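Local coordinates for protein L-isoleucine-4-hydroxylase (Bacillus thuringiensis, PDB 6LNH) that hydroxylates L-isoleucine to (4S)-4-hydroxy-L-isoleucine as an iron(II)-dependent dioxygenase, using 2-oxoglutarate and O2 and releasing succinate and CO2, at residues E21-F26 against T130-K135; S47-A52 against N119-N124; R70-Y75 against D144-L149; D172-V177 against L242-Y247. All coordinates share one frame; numbering follows the deposited sequence.

Contact 1. Residues E21-F26 against T130-K135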
loop_
_atom_site.group_PDB
_atom_site.type_symbol
_atom_site.label_atom_id
_atom_site.label_comp_id
_atom_site.label_asym_id
_atom_site.label_seq_id
_atom_site.Cartn_x
_atom_site.Cartn_y
_atom_site.Cartn_z
ATOM N N GLU C 21 -30.471 -11.075 -10.531
ATOM C CA GLU C 21 -29.541 -12.125 -10.039
ATOM C C GLU C 21 -28.783 -11.565 -8.833
ATOM O O GLU C 21 -28.635 -12.288 -7.837
ATOM C CB GLU C 21 -28.553 -12.519 -11.136
ATOM C CG GLU C 21 -28.621 -13.985 -11.518
ATOM C CD GLU C 21 -28.001 -14.303 -12.868
ATOM O OE1 GLU C 21 -27.689 -15.486 -13.109
ATOM O OE2 GLU C 21 -27.831 -13.366 -13.673
ATOM N N LYS C 22 -28.332 -10.312 -8.940
ATOM C CA LYS C 22 -27.593 -9.636 -7.843
ATOM C C LYS C 22 -28.514 -9.506 -6.628
ATOM O O LYS C 22 -28.036 -9.706 -5.502
ATOM C CB LYS C 22 -27.134 -8.246 -8.293
ATOM C CG LYS C 22 -25.979 -8.216 -9.282
ATOM C CD LYS C 22 -26.044 -7.027 -10.217
ATOM C CE LYS C 22 -24.713 -6.331 -10.399
ATOM N NZ LYS C 22 -24.878 -5.000 -11.029
ATOM N N VAL C 23 -29.791 -9.189 -6.862
ATOM C CA VAL C 23 -30.787 -9.026 -5.762
ATOM C C VAL C 23 -30.978 -10.374 -5.057
ATOM O O VAL C 23 -31.137 -10.373 -3.826
ATOM C CB VAL C 23 -32.122 -8.463 -6.284
ATOM C CG1 VAL C 23 -33.287 -8.857 -5.392
ATOM C CG2 VAL C 23 -32.064 -6.953 -6.451
ATOM N N HIS C 24 -30.965 -11.472 -5.817
ATOM C CA HIS C 24 -31.129 -12.826 -5.225
ATOM C C HIS C 24 -29.945 -13.125 -4.300
ATOM O O HIS C 24 -30.183 -13.653 -3.203
ATOM C CB HIS C 24 -31.300 -13.886 -6.320
ATOM C CG HIS C 24 -31.509 -15.262 -5.784
ATOM N ND1 HIS C 24 -30.828 -15.731 -4.680
ATOM C CD2 HIS C 24 -32.314 -16.268 -6.190
ATOM C CE1 HIS C 24 -31.204 -16.969 -4.428
ATOM N NE2 HIS C 24 -32.116 -17.322 -5.340
ATOM N N GLU C 25 -28.723 -12.795 -4.729
ATOM C CA GLU C 25 -27.557 -13.043 -3.885
ATOM C C GLU C 25 -27.610 -12.209 -2.612
ATOM O O GLU C 25 -27.321 -12.709 -1.519
ATOM C CB GLU C 25 -26.262 -12.763 -4.651
ATOM C CG GLU C 25 -25.016 -13.130 -3.853
ATOM C CD GLU C 25 -23.737 -13.067 -4.666
ATOM O OE1 GLU C 25 -23.799 -12.708 -5.862
ATOM O OE2 GLU C 25 -22.665 -13.383 -4.106
ATOM N N PHE C 26 -27.968 -10.931 -2.739
ATOM C CA PHE C 26 -28.082 -10.067 -1.568
ATOM C C PHE C 26 -29.105 -10.612 -0.579
ATOM O O PHE C 26 -28.876 -10.597 0.635
ATOM C CB PHE C 26 -28.454 -8.649 -2.006
ATOM C CG PHE C 26 -28.920 -7.765 -0.883
ATOM C CD1 PHE C 26 -28.041 -7.351 0.102
ATOM C CD2 PHE C 26 -30.237 -7.340 -0.820
ATOM C CE1 PHE C 26 -28.466 -6.529 1.133
ATOM C CE2 PHE C 26 -30.668 -6.523 0.207
ATOM C CZ PHE C 26 -29.783 -6.116 1.184
ATOM N N THR C 130 -32.115 2.840 -5.804
ATOM C CA THR C 130 -33.564 2.740 -5.667
ATOM C C THR C 130 -34.110 1.564 -6.463
ATOM O O THR C 130 -34.965 0.816 -5.974
ATOM C CB THR C 130 -34.220 4.048 -6.106
ATOM O OG1 THR C 130 -33.681 5.132 -5.339
ATOM C CG2 THR C 130 -35.713 3.992 -5.880
ATOM N N GLU C 131 -33.627 1.383 -7.694
ATOM C CA GLU C 131 -34.113 0.288 -8.525
ATOM C C GLU C 131 -33.711 -1.062 -7.947
ATOM O O GLU C 131 -34.457 -2.042 -8.060
ATOM C CB GLU C 131 -33.571 0.447 -9.947
ATOM C CG GLU C 131 -33.825 -0.733 -10.875
ATOM C CD GLU C 131 -33.293 -0.483 -12.278
ATOM O OE1 GLU C 131 -33.405 0.664 -12.763
ATOM O OE2 GLU C 131 -32.761 -1.430 -12.897
ATOM N N PHE C 132 -32.542 -1.126 -7.300
ATOM C CA PHE C 132 -32.128 -2.350 -6.622
ATOM C C PHE C 132 -32.970 -2.594 -5.378
ATOM O O PHE C 132 -33.416 -3.721 -5.135
ATOM C CB PHE C 132 -30.635 -2.259 -6.276
ATOM C CG PHE C 132 -30.057 -3.502 -5.618
ATOM C CD1 PHE C 132 -30.489 -3.942 -4.371
ATOM C CD2 PHE C 132 -29.054 -4.215 -6.249
ATOM C CE1 PHE C 132 -29.951 -5.069 -3.788
ATOM C CE2 PHE C 132 -28.505 -5.342 -5.666
ATOM C CZ PHE C 132 -28.956 -5.770 -4.433
ATOM N N ALA C 133 -33.208 -1.551 -4.584
ATOM C CA ALA C 133 -33.974 -1.722 -3.355
ATOM C C ALA C 133 -35.390 -2.198 -3.650
ATOM O O ALA C 133 -35.907 -3.099 -2.978
ATOM C CB ALA C 133 -33.997 -0.414 -2.563
ATOM N N PHE C 134 -36.033 -1.602 -4.656
ATOM C CA PHE C 134 -37.393 -1.977 -5.030
ATOM C C PHE C 134 -37.510 -3.395 -5.570
ATOM O O PHE C 134 -38.593 -3.981 -5.494
ATOM C CB PHE C 134 -37.935 -0.983 -6.049
ATOM C CG PHE C 134 -38.302 0.329 -5.447
ATOM C CD1 PHE C 134 -38.441 0.440 -4.076
ATOM C CD2 PHE C 134 -38.505 1.446 -6.232
ATOM C CE1 PHE C 134 -38.775 1.635 -3.500
ATOM C CE2 PHE C 134 -38.846 2.652 -5.655
ATOM C CZ PHE C 134 -38.978 2.746 -4.283
ATOM N N LYS C 135 -36.452 -3.960 -6.134
ATOM C CA LYS C 135 -36.542 -5.325 -6.638
ATOM C C LYS C 135 -36.200 -6.369 -5.585
ATOM O O LYS C 135 -36.155 -7.561 -5.909
ATOM C CB LYS C 135 -35.675 -5.488 -7.891
ATOM C CG LYS C 135 -36.144 -4.546 -9.003
ATOM C CD LYS C 135 -35.159 -4.378 -10.145
ATOM C CE LYS C 135 -35.884 -4.377 -11.489
ATOM N NZ LYS C 135 -36.708 -5.603 -11.694
#
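Phe132 and Val23 carry this helix-to-helix contact. Val23 sets one methyl on the ring of Phe132: CG2 lies 3.7 Å from the ring centroid of Phe132 and only 5° off the ring normal. This is a CH-pi contact over the centre of the face, with the six ring carbons at similar distances from the methyl. The other branch, CG1 of Val23, is anti to the backbone N. It packs just beyond the end of helix 120-134, with Val23 CG1 3.2 Å from Lys135 O, a close approach. Lys135 adds its CB beside Val23 CG2, and its amine takes no part.

Phe26, one turn after Val23, takes the rim of the same ring. The edge of Phe132 points toward the face of Phe26 in an offset edge-to-face pair, planes 68° apart. Phe132 CE1 comes 3.7 Å from Phe26 CD2.

The two short helical segments are 10.3 Å apart at their axes, with 61° between their directions. Helices 19-29 and 120-134 pack together here beside the main beta sheet, where Phe132 meets Phe178 of strand 176-184 edge-to-face. Thr130 and Ala133 pack on Phe245 of strand 236-247, and Phe134 on Leu145.

Contact 2. Residues S47-A52 against N119-N124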
loop_
_atom_site.group_PDB
_atom_site.type_symbol
_atom_site.label_atom_id
_atom_site.label_comp_id
_atom_site.label_asym_id
_atom_site.label_seq_id
_atom_site.Cartn_x
_atom_site.Cartn_y
_atom_site.Cartn_z
ATOM N N SER C 47 -15.278 13.125 -14.681
ATOM C CA SER C 47 -15.364 14.571 -14.362
ATOM C C SER C 47 -16.406 14.798 -13.262
ATOM O O SER C 47 -16.155 15.640 -12.390
ATOM C CB SER C 47 -15.695 15.368 -15.592
ATOM O OG SER C 47 -14.638 16.254 -15.916
ATOM N N LEU C 48 -17.530 14.073 -13.312
ATOM C CA LEU C 48 -18.570 14.242 -12.320
ATOM C C LEU C 48 -18.100 13.722 -10.970
ATOM O O LEU C 48 -18.394 14.321 -9.930
ATOM C CB LEU C 48 -19.845 13.556 -12.799
ATOM C CG LEU C 48 -20.447 14.285 -14.006
ATOM C CD1 LEU C 48 -21.557 13.461 -14.624
ATOM C CD2 LEU C 48 -20.952 15.678 -13.638
ATOM N N LEU C 49 -17.317 12.640 -10.976
ATOM C CA LEU C 49 -16.729 12.127 -9.743
ATOM C C LEU C 49 -15.834 13.165 -9.068
ATOM O O LEU C 49 -15.909 13.355 -7.849
ATOM C CB LEU C 49 -15.943 10.854 -10.050
ATOM C CG LEU C 49 -15.252 10.147 -8.888
ATOM C CD1 LEU C 49 -16.273 9.720 -7.846
ATOM C CD2 LEU C 49 -14.473 8.949 -9.401
ATOM N N THR C 50 -14.990 13.854 -9.843
ATOM C CA THR C 50 -14.097 14.854 -9.259
ATOM C C THR C 50 -14.881 15.967 -8.571
ATOM O O THR C 50 -14.502 16.420 -7.485
ATOM C CB THR C 50 -13.164 15.427 -10.327
ATOM O OG1 THR C 50 -12.308 14.388 -10.818
ATOM C CG2 THR C 50 -12.300 16.541 -9.748
ATOM N N GLN C 51 -15.980 16.419 -9.185
ATOM C CA GLN C 51 -16.788 17.463 -8.562
ATOM C C GLN C 51 -17.443 16.961 -7.283
ATOM O O GLN C 51 -17.490 17.680 -6.278
ATOM C CB GLN C 51 -17.874 17.955 -9.518
ATOM C CG GLN C 51 -17.426 18.347 -10.905
ATOM C CD GLN C 51 -18.603 18.772 -11.768
ATOM O OE1 GLN C 51 -19.743 18.824 -11.299
ATOM N NE2 GLN C 51 -18.334 19.078 -13.031
ATOM N N ALA C 52 -17.972 15.735 -7.313
ATOM C CA ALA C 52 -18.560 15.150 -6.112
ATOM C C ALA C 52 -17.515 14.973 -5.020
ATOM O O ALA C 52 -17.789 15.224 -3.841
ATOM C CB ALA C 52 -19.223 13.816 -6.451
ATOM N N ASN C 119 -25.742 16.583 -9.263
ATOM C CA ASN C 119 -24.642 16.007 -10.020
ATOM C C ASN C 119 -25.132 14.728 -10.696
ATOM O O ASN C 119 -25.518 13.777 -9.999
ATOM C CB ASN C 119 -23.454 15.720 -9.100
ATOM C CG ASN C 119 -22.265 15.086 -9.824
ATOM O OD1 ASN C 119 -22.416 14.212 -10.678
ATOM N ND2 ASN C 119 -21.066 15.529 -9.466
ATOM N N PRO C 120 -25.147 14.671 -12.032
ATOM C CA PRO C 120 -25.719 13.503 -12.722
ATOM C C PRO C 120 -25.175 12.165 -12.257
ATOM O O PRO C 120 -25.892 11.160 -12.335
ATOM C CB PRO C 120 -25.367 13.776 -14.191
ATOM C CG PRO C 120 -25.343 15.268 -14.273
ATOM C CD PRO C 120 -24.687 15.696 -12.986
ATOM N N LEU C 121 -23.930 12.110 -11.779
ATOM C CA LEU C 121 -23.399 10.846 -11.278
ATOM C C LEU C 121 -24.074 10.450 -9.969
ATOM O O LEU C 121 -24.426 9.281 -9.775
ATOM C CB LEU C 121 -21.884 10.947 -11.102
ATOM C CG LEU C 121 -21.180 9.779 -10.413
ATOM C CD1 LEU C 121 -21.253 8.521 -11.264
ATOM C CD2 LEU C 121 -19.738 10.142 -10.115
ATOM N N ILE C 122 -24.262 11.413 -9.062
ATOM C CA ILE C 122 -24.972 11.148 -7.812
ATOM C C ILE C 122 -26.412 10.727 -8.079
ATOM O O ILE C 122 -26.925 9.789 -7.455
ATOM C CB ILE C 122 -24.904 12.377 -6.887
ATOM C CG1 ILE C 122 -23.449 12.681 -6.521
ATOM C CG2 ILE C 122 -25.742 12.153 -5.635
ATOM C CD1 ILE C 122 -22.666 11.462 -6.059
ATOM N N GLN C 123 -27.089 11.409 -9.010
ATOM C CA GLN C 123 -28.463 11.039 -9.342
ATOM C C GLN C 123 -28.533 9.623 -9.896
ATOM O O GLN C 123 -29.480 8.880 -9.612
ATOM C CB GLN C 123 -29.052 12.019 -10.356
ATOM C CG GLN C 123 -29.464 13.375 -9.811
ATOM C CD GLN C 123 -29.912 14.316 -10.919
ATOM O OE1 GLN C 123 -29.621 14.090 -12.094
ATOM N NE2 GLN C 123 -30.632 15.371 -10.549
ATOM N N ASN C 124 -27.536 9.230 -10.690
ATOM C CA ASN C 124 -27.523 7.881 -11.243
ATOM C C ASN C 124 -27.280 6.835 -10.162
ATOM O O ASN C 124 -27.860 5.743 -10.206
ATOM C CB ASN C 124 -26.461 7.773 -12.333
ATOM C CG ASN C 124 -26.497 6.443 -13.048
ATOM O OD1 ASN C 124 -27.561 5.849 -13.223
ATOM N ND2 ASN C 124 -25.329 5.954 -13.449
#
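The N-cap of helix 120-134, Asn119, meets Leu48 of helix 44-54, and its amide serves both helices at once. Its oxygen closes the capping bond within its own helix: Leu121 N donates to Asn119 OD1 over 2.8 Å, in the carbonyl plane. Its nitrogen reaches across, with Asn119 ND2 donating to Leu48 O at 3.0 Å and an N-H...O angle of 155°. Leu48 O lies close to the amide plane of Asn119. The carbonyl of Leu48 also accepts the helical bond from Ala52 N, and so has two donors. With CG of Asn119 anti to the backbone N (chi1 179°), the amide lies between the two helices.

Apolar contacts make up most of the rest. Leu48 CB sits 3.4 Å from Asn119 OD1 and 3.7 Å from Leu121 CB. Leu48 CD2 meets Pro120 CD at 3.8 Å, the two side chains crossing at about a right angle. Leu121 CD2 lies over the backbone of helix 44-54, 3.6 Å from Leu49 N, and also touches Leu49 CB. Ala52 CB meets Asn119 ND2 and, more loosely, Ile122 CD1. Ala52 and Ile122 both pack on Phe116 of helix 114-117.

The segments run nearly perpendicular, 92° apart. Asn119 is buried, and the two bonds engage both polar atoms of its side chain. They would fix which way its amide is flipped and tie the start of one helix to the middle of the other.

Contact 3. Residues R70-Y75 against D144-L149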
loop_
_atom_site.group_PDB
_atom_site.type_symbol
_atom_site.label_atom_id
_atom_site.label_comp_id
_atom_site.label_asym_id
_atom_site.label_seq_id
_atom_site.Cartn_x
_atom_site.Cartn_y
_atom_site.Cartn_z
ATOM N N ARG C 70 -20.450 15.435 8.583
ATOM C CA ARG C 70 -21.487 14.805 7.724
ATOM C C ARG C 70 -22.611 15.784 7.363
ATOM O O ARG C 70 -22.742 16.824 8.026
ATOM C CB ARG C 70 -22.090 13.598 8.448
ATOM C CG ARG C 70 -22.903 13.963 9.681
ATOM C CD ARG C 70 -23.466 12.754 10.400
ATOM N NE ARG C 70 -24.368 11.980 9.562
ATOM C CZ ARG C 70 -24.423 10.654 9.549
ATOM N NH1 ARG C 70 -23.623 9.952 10.330
ATOM N NH2 ARG C 70 -25.273 10.034 8.752
ATOM N N SER C 71 -23.380 15.419 6.333
ATOM C CA SER C 71 -24.534 16.144 5.827
ATOM C C SER C 71 -25.598 15.118 5.479
ATOM O O SER C 71 -25.283 13.973 5.143
ATOM C CB SER C 71 -24.194 16.989 4.591
ATOM O OG SER C 71 -23.456 18.144 4.944
ATOM N N TYR C 72 -26.861 15.522 5.577
ATOM C CA TYR C 72 -27.955 14.588 5.375
ATOM C C TYR C 72 -29.079 15.257 4.600
ATOM O O TYR C 72 -29.427 16.411 4.862
ATOM C CB TYR C 72 -28.457 14.066 6.731
ATOM C CG TYR C 72 -29.740 13.263 6.712
ATOM C CD1 TYR C 72 -29.838 12.084 5.988
ATOM C CD2 TYR C 72 -30.840 13.661 7.465
ATOM C CE1 TYR C 72 -31.004 11.336 5.992
ATOM C CE2 TYR C 72 -32.008 12.923 7.475
ATOM C CZ TYR C 72 -32.086 11.762 6.735
ATOM O OH TYR C 72 -33.248 11.023 6.743
ATOM N N SER C 73 -29.637 14.516 3.646
ATOM C CA SER C 73 -30.843 14.914 2.937
ATOM C C SER C 73 -31.577 13.642 2.546
ATOM O O SER C 73 -30.981 12.566 2.450
ATOM C CB SER C 73 -30.526 15.765 1.700
ATOM O OG SER C 73 -30.009 17.033 2.070
ATOM N N ARG C 74 -32.880 13.771 2.317
ATOM C CA ARG C 74 -33.705 12.608 2.033
ATOM C C ARG C 74 -34.780 12.953 1.015
ATOM O O ARG C 74 -35.213 14.104 0.905
ATOM C CB ARG C 74 -34.352 12.053 3.311
ATOM C CG ARG C 74 -35.116 13.081 4.122
ATOM C CD ARG C 74 -35.932 12.405 5.209
ATOM N NE ARG C 74 -36.744 13.354 5.963
ATOM C CZ ARG C 74 -36.502 13.707 7.220
ATOM N NH1 ARG C 74 -35.475 13.184 7.875
ATOM N NH2 ARG C 74 -37.296 14.577 7.829
ATOM N N TYR C 75 -35.207 11.935 0.277
ATOM C CA TYR C 75 -36.334 12.026 -0.635
ATOM C C TYR C 75 -37.502 11.237 -0.061
ATOM O O TYR C 75 -37.315 10.278 0.694
ATOM C CB TYR C 75 -35.976 11.483 -2.022
ATOM C CG TYR C 75 -34.922 12.287 -2.749
ATOM C CD1 TYR C 75 -35.262 13.424 -3.470
ATOM C CD2 TYR C 75 -33.587 11.905 -2.720
ATOM C CE1 TYR C 75 -34.304 14.161 -4.139
ATOM C CE2 TYR C 75 -32.620 12.636 -3.386
ATOM C CZ TYR C 75 -32.985 13.762 -4.095
ATOM O OH TYR C 75 -32.025 14.492 -4.758
ATOM N N ASP C 144 -45.009 4.184 2.424
ATOM C CA ASP C 144 -44.300 5.391 2.005
ATOM C C ASP C 144 -42.820 5.304 2.379
ATOM O O ASP C 144 -42.483 5.056 3.542
ATOM C CB ASP C 144 -44.961 6.616 2.632
ATOM C CG ASP C 144 -46.378 6.825 2.129
ATOM O OD1 ASP C 144 -46.619 6.582 0.926
ATOM O OD2 ASP C 144 -47.257 7.204 2.932
ATOM N N LEU C 145 -41.936 5.496 1.401
ATOM C CA LEU C 145 -40.500 5.309 1.592
ATOM C C LEU C 145 -39.725 6.610 1.782
ATOM O O LEU C 145 -39.987 7.613 1.113
ATOM C CB LEU C 145 -39.895 4.560 0.410
ATOM C CG LEU C 145 -39.954 3.042 0.494
ATOM C CD1 LEU C 145 -41.279 2.512 -0.017
ATOM C CD2 LEU C 145 -38.787 2.458 -0.268
ATOM N N ILE C 146 -38.774 6.574 2.715
ATOM C CA ILE C 146 -37.747 7.599 2.875
ATOM C C ILE C 146 -36.453 7.078 2.259
ATOM O O ILE C 146 -35.949 6.023 2.663
ATOM C CB ILE C 146 -37.545 7.963 4.354
ATOM C CG1 ILE C 146 -38.834 8.528 4.949
ATOM C CG2 ILE C 146 -36.392 8.940 4.507
ATOM C CD1 ILE C 146 -39.366 9.746 4.211
ATOM N N ILE C 147 -35.915 7.797 1.277
ATOM C CA ILE C 147 -34.620 7.479 0.681
ATOM C C ILE C 147 -33.613 8.468 1.257
ATOM O O ILE C 147 -33.559 9.629 0.841
ATOM C CB ILE C 147 -34.662 7.531 -0.849
ATOM C CG1 ILE C 147 -35.621 6.471 -1.390
ATOM C CG2 ILE C 147 -33.265 7.318 -1.425
ATOM C CD1 ILE C 147 -35.802 6.524 -2.890
ATOM N N GLY C 148 -32.807 8.013 2.215
ATOM C CA GLY C 148 -31.864 8.887 2.891
ATOM C C GLY C 148 -30.491 8.894 2.236
ATOM O O GLY C 148 -30.001 7.866 1.773
ATOM N N LEU C 149 -29.882 10.075 2.203
ATOM C CA LEU C 149 -28.551 10.271 1.641
ATOM C C LEU C 149 -27.658 10.859 2.722
ATOM O O LEU C 149 -27.932 11.950 3.233
ATOM C CB LEU C 149 -28.593 11.189 0.419
ATOM C CG LEU C 149 -28.905 10.533 -0.929
ATOM C CD1 LEU C 149 -30.387 10.214 -1.044
ATOM C CD2 LEU C 149 -28.451 11.427 -2.071
#
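Ser73 pairs with Leu149, Arg74 with Gly148 and Tyr75 with Ile147, joining strands 68-77 and 145-156 as antiparallel neighbours in the main sheet of the jelly-roll fold. Four backbone hydrogen bonds hold them. Ser73 and Leu149 exchange two: Leu149 N to Ser73 O is short at 2.7 Å and nearly along the C=O axis, and Ser73 N to Leu149 O is 3.1 Å. Tyr75 and Ile147 exchange two more, both of 2.9 Å between N and O. CA-H...O contacts fill in between them, such as Arg74 CA to Ile147 O at 3.2 Å.

The apolar contacts lie on both faces of the sheet. On the face of Ser73 and Tyr75, Tyr75 CD2, at the ring edge, lies 4.0 Å from Leu149 CD1. On the face of Arg74, Ile146 CG2 rests 3.6 Å from Arg74 CD. The Tyr72 ring packs by Gly148, with Tyr72 CE1 4.0 Å from Gly148 CA.

The main polar partners lie outside the two segments. Arg74 makes salt bridges with Asp91 and Asp87; within the strand, Arg74 NH1 gives a weak bond to Tyr72 OH. Ser73 OG bonds Ile112 N.

Strand 84-86 flanks strand 68-77, and strand 236-247 flanks strand 145-156. Helix 120-134 covers the face of Ile147 and Leu149 through Thr130 and Val126. Tyr72 stacks on His150.

Contact 4. Residues D172-V177 against L242-Y247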
loop_
_atom_site.group_PDB
_atom_site.type_symbol
_atom_site.label_atom_id
_atom_site.label_comp_id
_atom_site.label_asym_id
_atom_site.label_seq_id
_atom_site.Cartn_x
_atom_site.Cartn_y
_atom_site.Cartn_z
ATOM N N ASP C 172 -27.877 -1.556 11.044
ATOM C CA ASP C 172 -28.338 -0.163 10.835
ATOM C C ASP C 172 -29.853 -0.104 11.022
ATOM O O ASP C 172 -30.506 -1.162 10.935
ATOM C CB ASP C 172 -27.944 0.342 9.446
ATOM C CG ASP C 172 -26.447 0.518 9.264
ATOM O OD1 ASP C 172 -25.729 0.521 10.283
ATOM O OD2 ASP C 172 -26.013 0.648 8.103
ATOM N N ASP C 173 -30.381 1.095 11.256
ATOM C CA ASP C 173 -31.820 1.266 11.448
ATOM C C ASP C 173 -32.617 0.906 10.200
ATOM O O ASP C 173 -33.739 0.399 10.308
ATOM C CB ASP C 173 -32.129 2.707 11.868
ATOM C CG ASP C 173 -31.678 3.016 13.284
ATOM O OD1 ASP C 173 -31.493 2.064 14.069
ATOM O OD2 ASP C 173 -31.514 4.210 13.616
ATOM N N GLU C 174 -32.067 1.166 9.019
ATOM C CA GLU C 174 -32.753 1.008 7.740
ATOM C C GLU C 174 -32.556 -0.402 7.186
ATOM O O GLU C 174 -31.442 -0.934 7.221
ATOM C CB GLU C 174 -32.247 2.033 6.734
ATOM C CG GLU C 174 -32.442 3.475 7.186
ATOM C CD GLU C 174 -31.295 3.972 8.049
ATOM O OE1 GLU C 174 -30.341 3.199 8.272
ATOM O OE2 GLU C 174 -31.347 5.134 8.509
ATOM N N PRO C 175 -33.627 -1.016 6.676
ATOM C CA PRO C 175 -33.515 -2.401 6.184
ATOM C C PRO C 175 -32.570 -2.576 5.003
ATOM O O PRO C 175 -32.038 -3.678 4.819
ATOM C CB PRO C 175 -34.961 -2.762 5.808
ATOM C CG PRO C 175 -35.699 -1.453 5.736
ATOM C CD PRO C 175 -35.019 -0.542 6.701
ATOM N N VAL C 176 -32.347 -1.545 4.191
ATOM C CA VAL C 176 -31.411 -1.619 3.072
ATOM C C VAL C 176 -30.556 -0.360 3.073
ATOM O O VAL C 176 -31.087 0.756 3.061
ATOM C CB VAL C 176 -32.128 -1.776 1.716
ATOM C CG1 VAL C 176 -31.108 -1.889 0.588
ATOM C CG2 VAL C 176 -33.047 -2.989 1.720
ATOM N N VAL C 177 -29.235 -0.542 3.081
ATOM C CA VAL C 177 -28.280 0.560 3.118
ATOM C C VAL C 177 -27.226 0.330 2.042
ATOM O O VAL C 177 -26.672 -0.769 1.937
ATOM C CB VAL C 177 -27.621 0.692 4.506
ATOM C CG1 VAL C 177 -26.416 1.625 4.448
ATOM C CG2 VAL C 177 -28.631 1.184 5.528
ATOM N N LEU C 242 -23.796 7.291 1.901
ATOM C CA LEU C 242 -24.774 6.279 2.272
ATOM C C LEU C 242 -26.116 6.608 1.635
ATOM O O LEU C 242 -26.574 7.753 1.700
ATOM C CB LEU C 242 -24.930 6.184 3.792
ATOM C CG LEU C 242 -23.762 5.699 4.651
ATOM C CD1 LEU C 242 -24.029 6.024 6.114
ATOM C CD2 LEU C 242 -23.551 4.206 4.470
ATOM N N VAL C 243 -26.741 5.607 1.022
ATOM C CA VAL C 243 -28.092 5.724 0.485
ATOM C C VAL C 243 -28.934 4.661 1.176
ATOM O O VAL C 243 -28.760 3.461 0.927
ATOM C CB VAL C 243 -28.131 5.571 -1.041
ATOM C CG1 VAL C 243 -29.536 5.839 -1.556
ATOM C CG2 VAL C 243 -27.136 6.520 -1.697
ATOM N N THR C 244 -29.844 5.098 2.044
ATOM C CA THR C 244 -30.646 4.213 2.876
ATOM C C THR C 244 -32.111 4.250 2.461
ATOM O O THR C 244 -32.615 5.270 1.979
ATOM C CB THR C 244 -30.522 4.594 4.353
ATOM O OG1 THR C 244 -31.253 5.801 4.598
ATOM C CG2 THR C 244 -29.061 4.810 4.723
ATOM N N PHE C 245 -32.786 3.115 2.639
ATOM C CA PHE C 245 -34.206 2.975 2.337
ATOM C C PHE C 245 -34.942 2.525 3.592
ATOM O O PHE C 245 -34.676 1.435 4.114
ATOM C CB PHE C 245 -34.414 1.993 1.181
ATOM C CG PHE C 245 -33.751 2.427 -0.097
ATOM C CD1 PHE C 245 -32.377 2.313 -0.260
ATOM C CD2 PHE C 245 -34.496 2.977 -1.124
ATOM C CE1 PHE C 245 -31.764 2.727 -1.423
ATOM C CE2 PHE C 245 -33.887 3.391 -2.292
ATOM C CZ PHE C 245 -32.520 3.266 -2.440
ATOM N N SER C 246 -35.861 3.365 4.075
ATOM C CA SER C 246 -36.678 3.054 5.242
ATOM C C SER C 246 -38.079 3.631 5.057
ATOM O O SER C 246 -38.344 4.397 4.128
ATOM C CB SER C 246 -36.033 3.569 6.534
ATOM O OG SER C 246 -35.900 4.978 6.514
ATOM N N TYR C 247 -38.982 3.237 5.954
ATOM C CA TYR C 247 -40.392 3.604 5.878
ATOM C C TYR C 247 -40.659 4.960 6.516
ATOM O O TYR C 247 -40.039 5.322 7.520
ATOM C CB TYR C 247 -41.256 2.548 6.566
ATOM C CG TYR C 247 -41.089 1.179 5.973
ATOM C CD1 TYR C 247 -41.228 0.981 4.609
ATOM C CD2 TYR C 247 -40.789 0.082 6.772
ATOM C CE1 TYR C 247 -41.076 -0.269 4.053
ATOM C CE2 TYR C 247 -40.637 -1.176 6.223
ATOM C CZ TYR C 247 -40.780 -1.343 4.862
ATOM O OH TYR C 247 -40.631 -2.591 4.304
HETATM O O HOH W 1 -30.710 7.381 6.745
#
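Glu174 lays its aliphatic part against Thr244 and Ser246 where strand 176-184 pairs with strand 236-247. The two strands belong to the larger sheet of the double-stranded beta-helix, the jelly-roll fold of the cupin clan and of 2-oxoglutarate dioxygenases. Just ahead, Asp172 ligates the iron ion together with His170 and His223.

The side chains of Glu174 and Thr244 cross obliquely. Glu174 CG touches Thr244 CB at 3.6 Å and Ser246 CB at 3.7 Å, fitting between the two strand residues. The chain of Glu174 bends at chi2 (86°), which turns CD toward Thr244. Val177 and Thr244 instead lie side by side and point the same way, with Val177 CG2 3.7 Å from Thr244 CG2. The other methyl, Val177 CG1, meets Leu242 CD2 at 3.9 Å. The side chain of Leu242 is about 6 Å from the iron ion, so this cluster borders the metal site.

The opposite face holds Val176 and Phe245, which form a hydrogen-bonded pair. Phe245 N donates to Val176 O at 2.9 Å, in a fairly straight bond of 160°. The same oxygen lies in the plane of the Phe245 ring, at its edge. Phe245 also packs on Ile139. Pro175 lies just before the paired strand and sets its CD 3.3 Å from Phe245 O.

Glu174 OE2 is hydrogen-bonded to Tyr92 OH. A water bridges the same group to Thr244: it donates to Glu174 OE2 and is 2.7 Å from Thr244 OG1.

All four contacts are largely buried, but contacts 3 and 4 lie nearer the centre of the chain. They share one sheet: strands 145-156 and 236-247 are neighbours, with probable hydrogen bonds from Ile146 N to Ser246 O and from Gly148 N to Thr244 O. Contacts 1 and 2 use opposite ends of helix 120-134 and do not touch. Contact 1 touches both contacts 3 and 4 through that helix; contact 2 touches neither. The chemistry follows the place. Contact 1 is ring and methyl packing, contact 2 a capping amide set among leucine contacts, contact 3 regular backbone pairing. Contact 4, with a single direct hydrogen bond and a water bridge, holds the iron ligand Asp172.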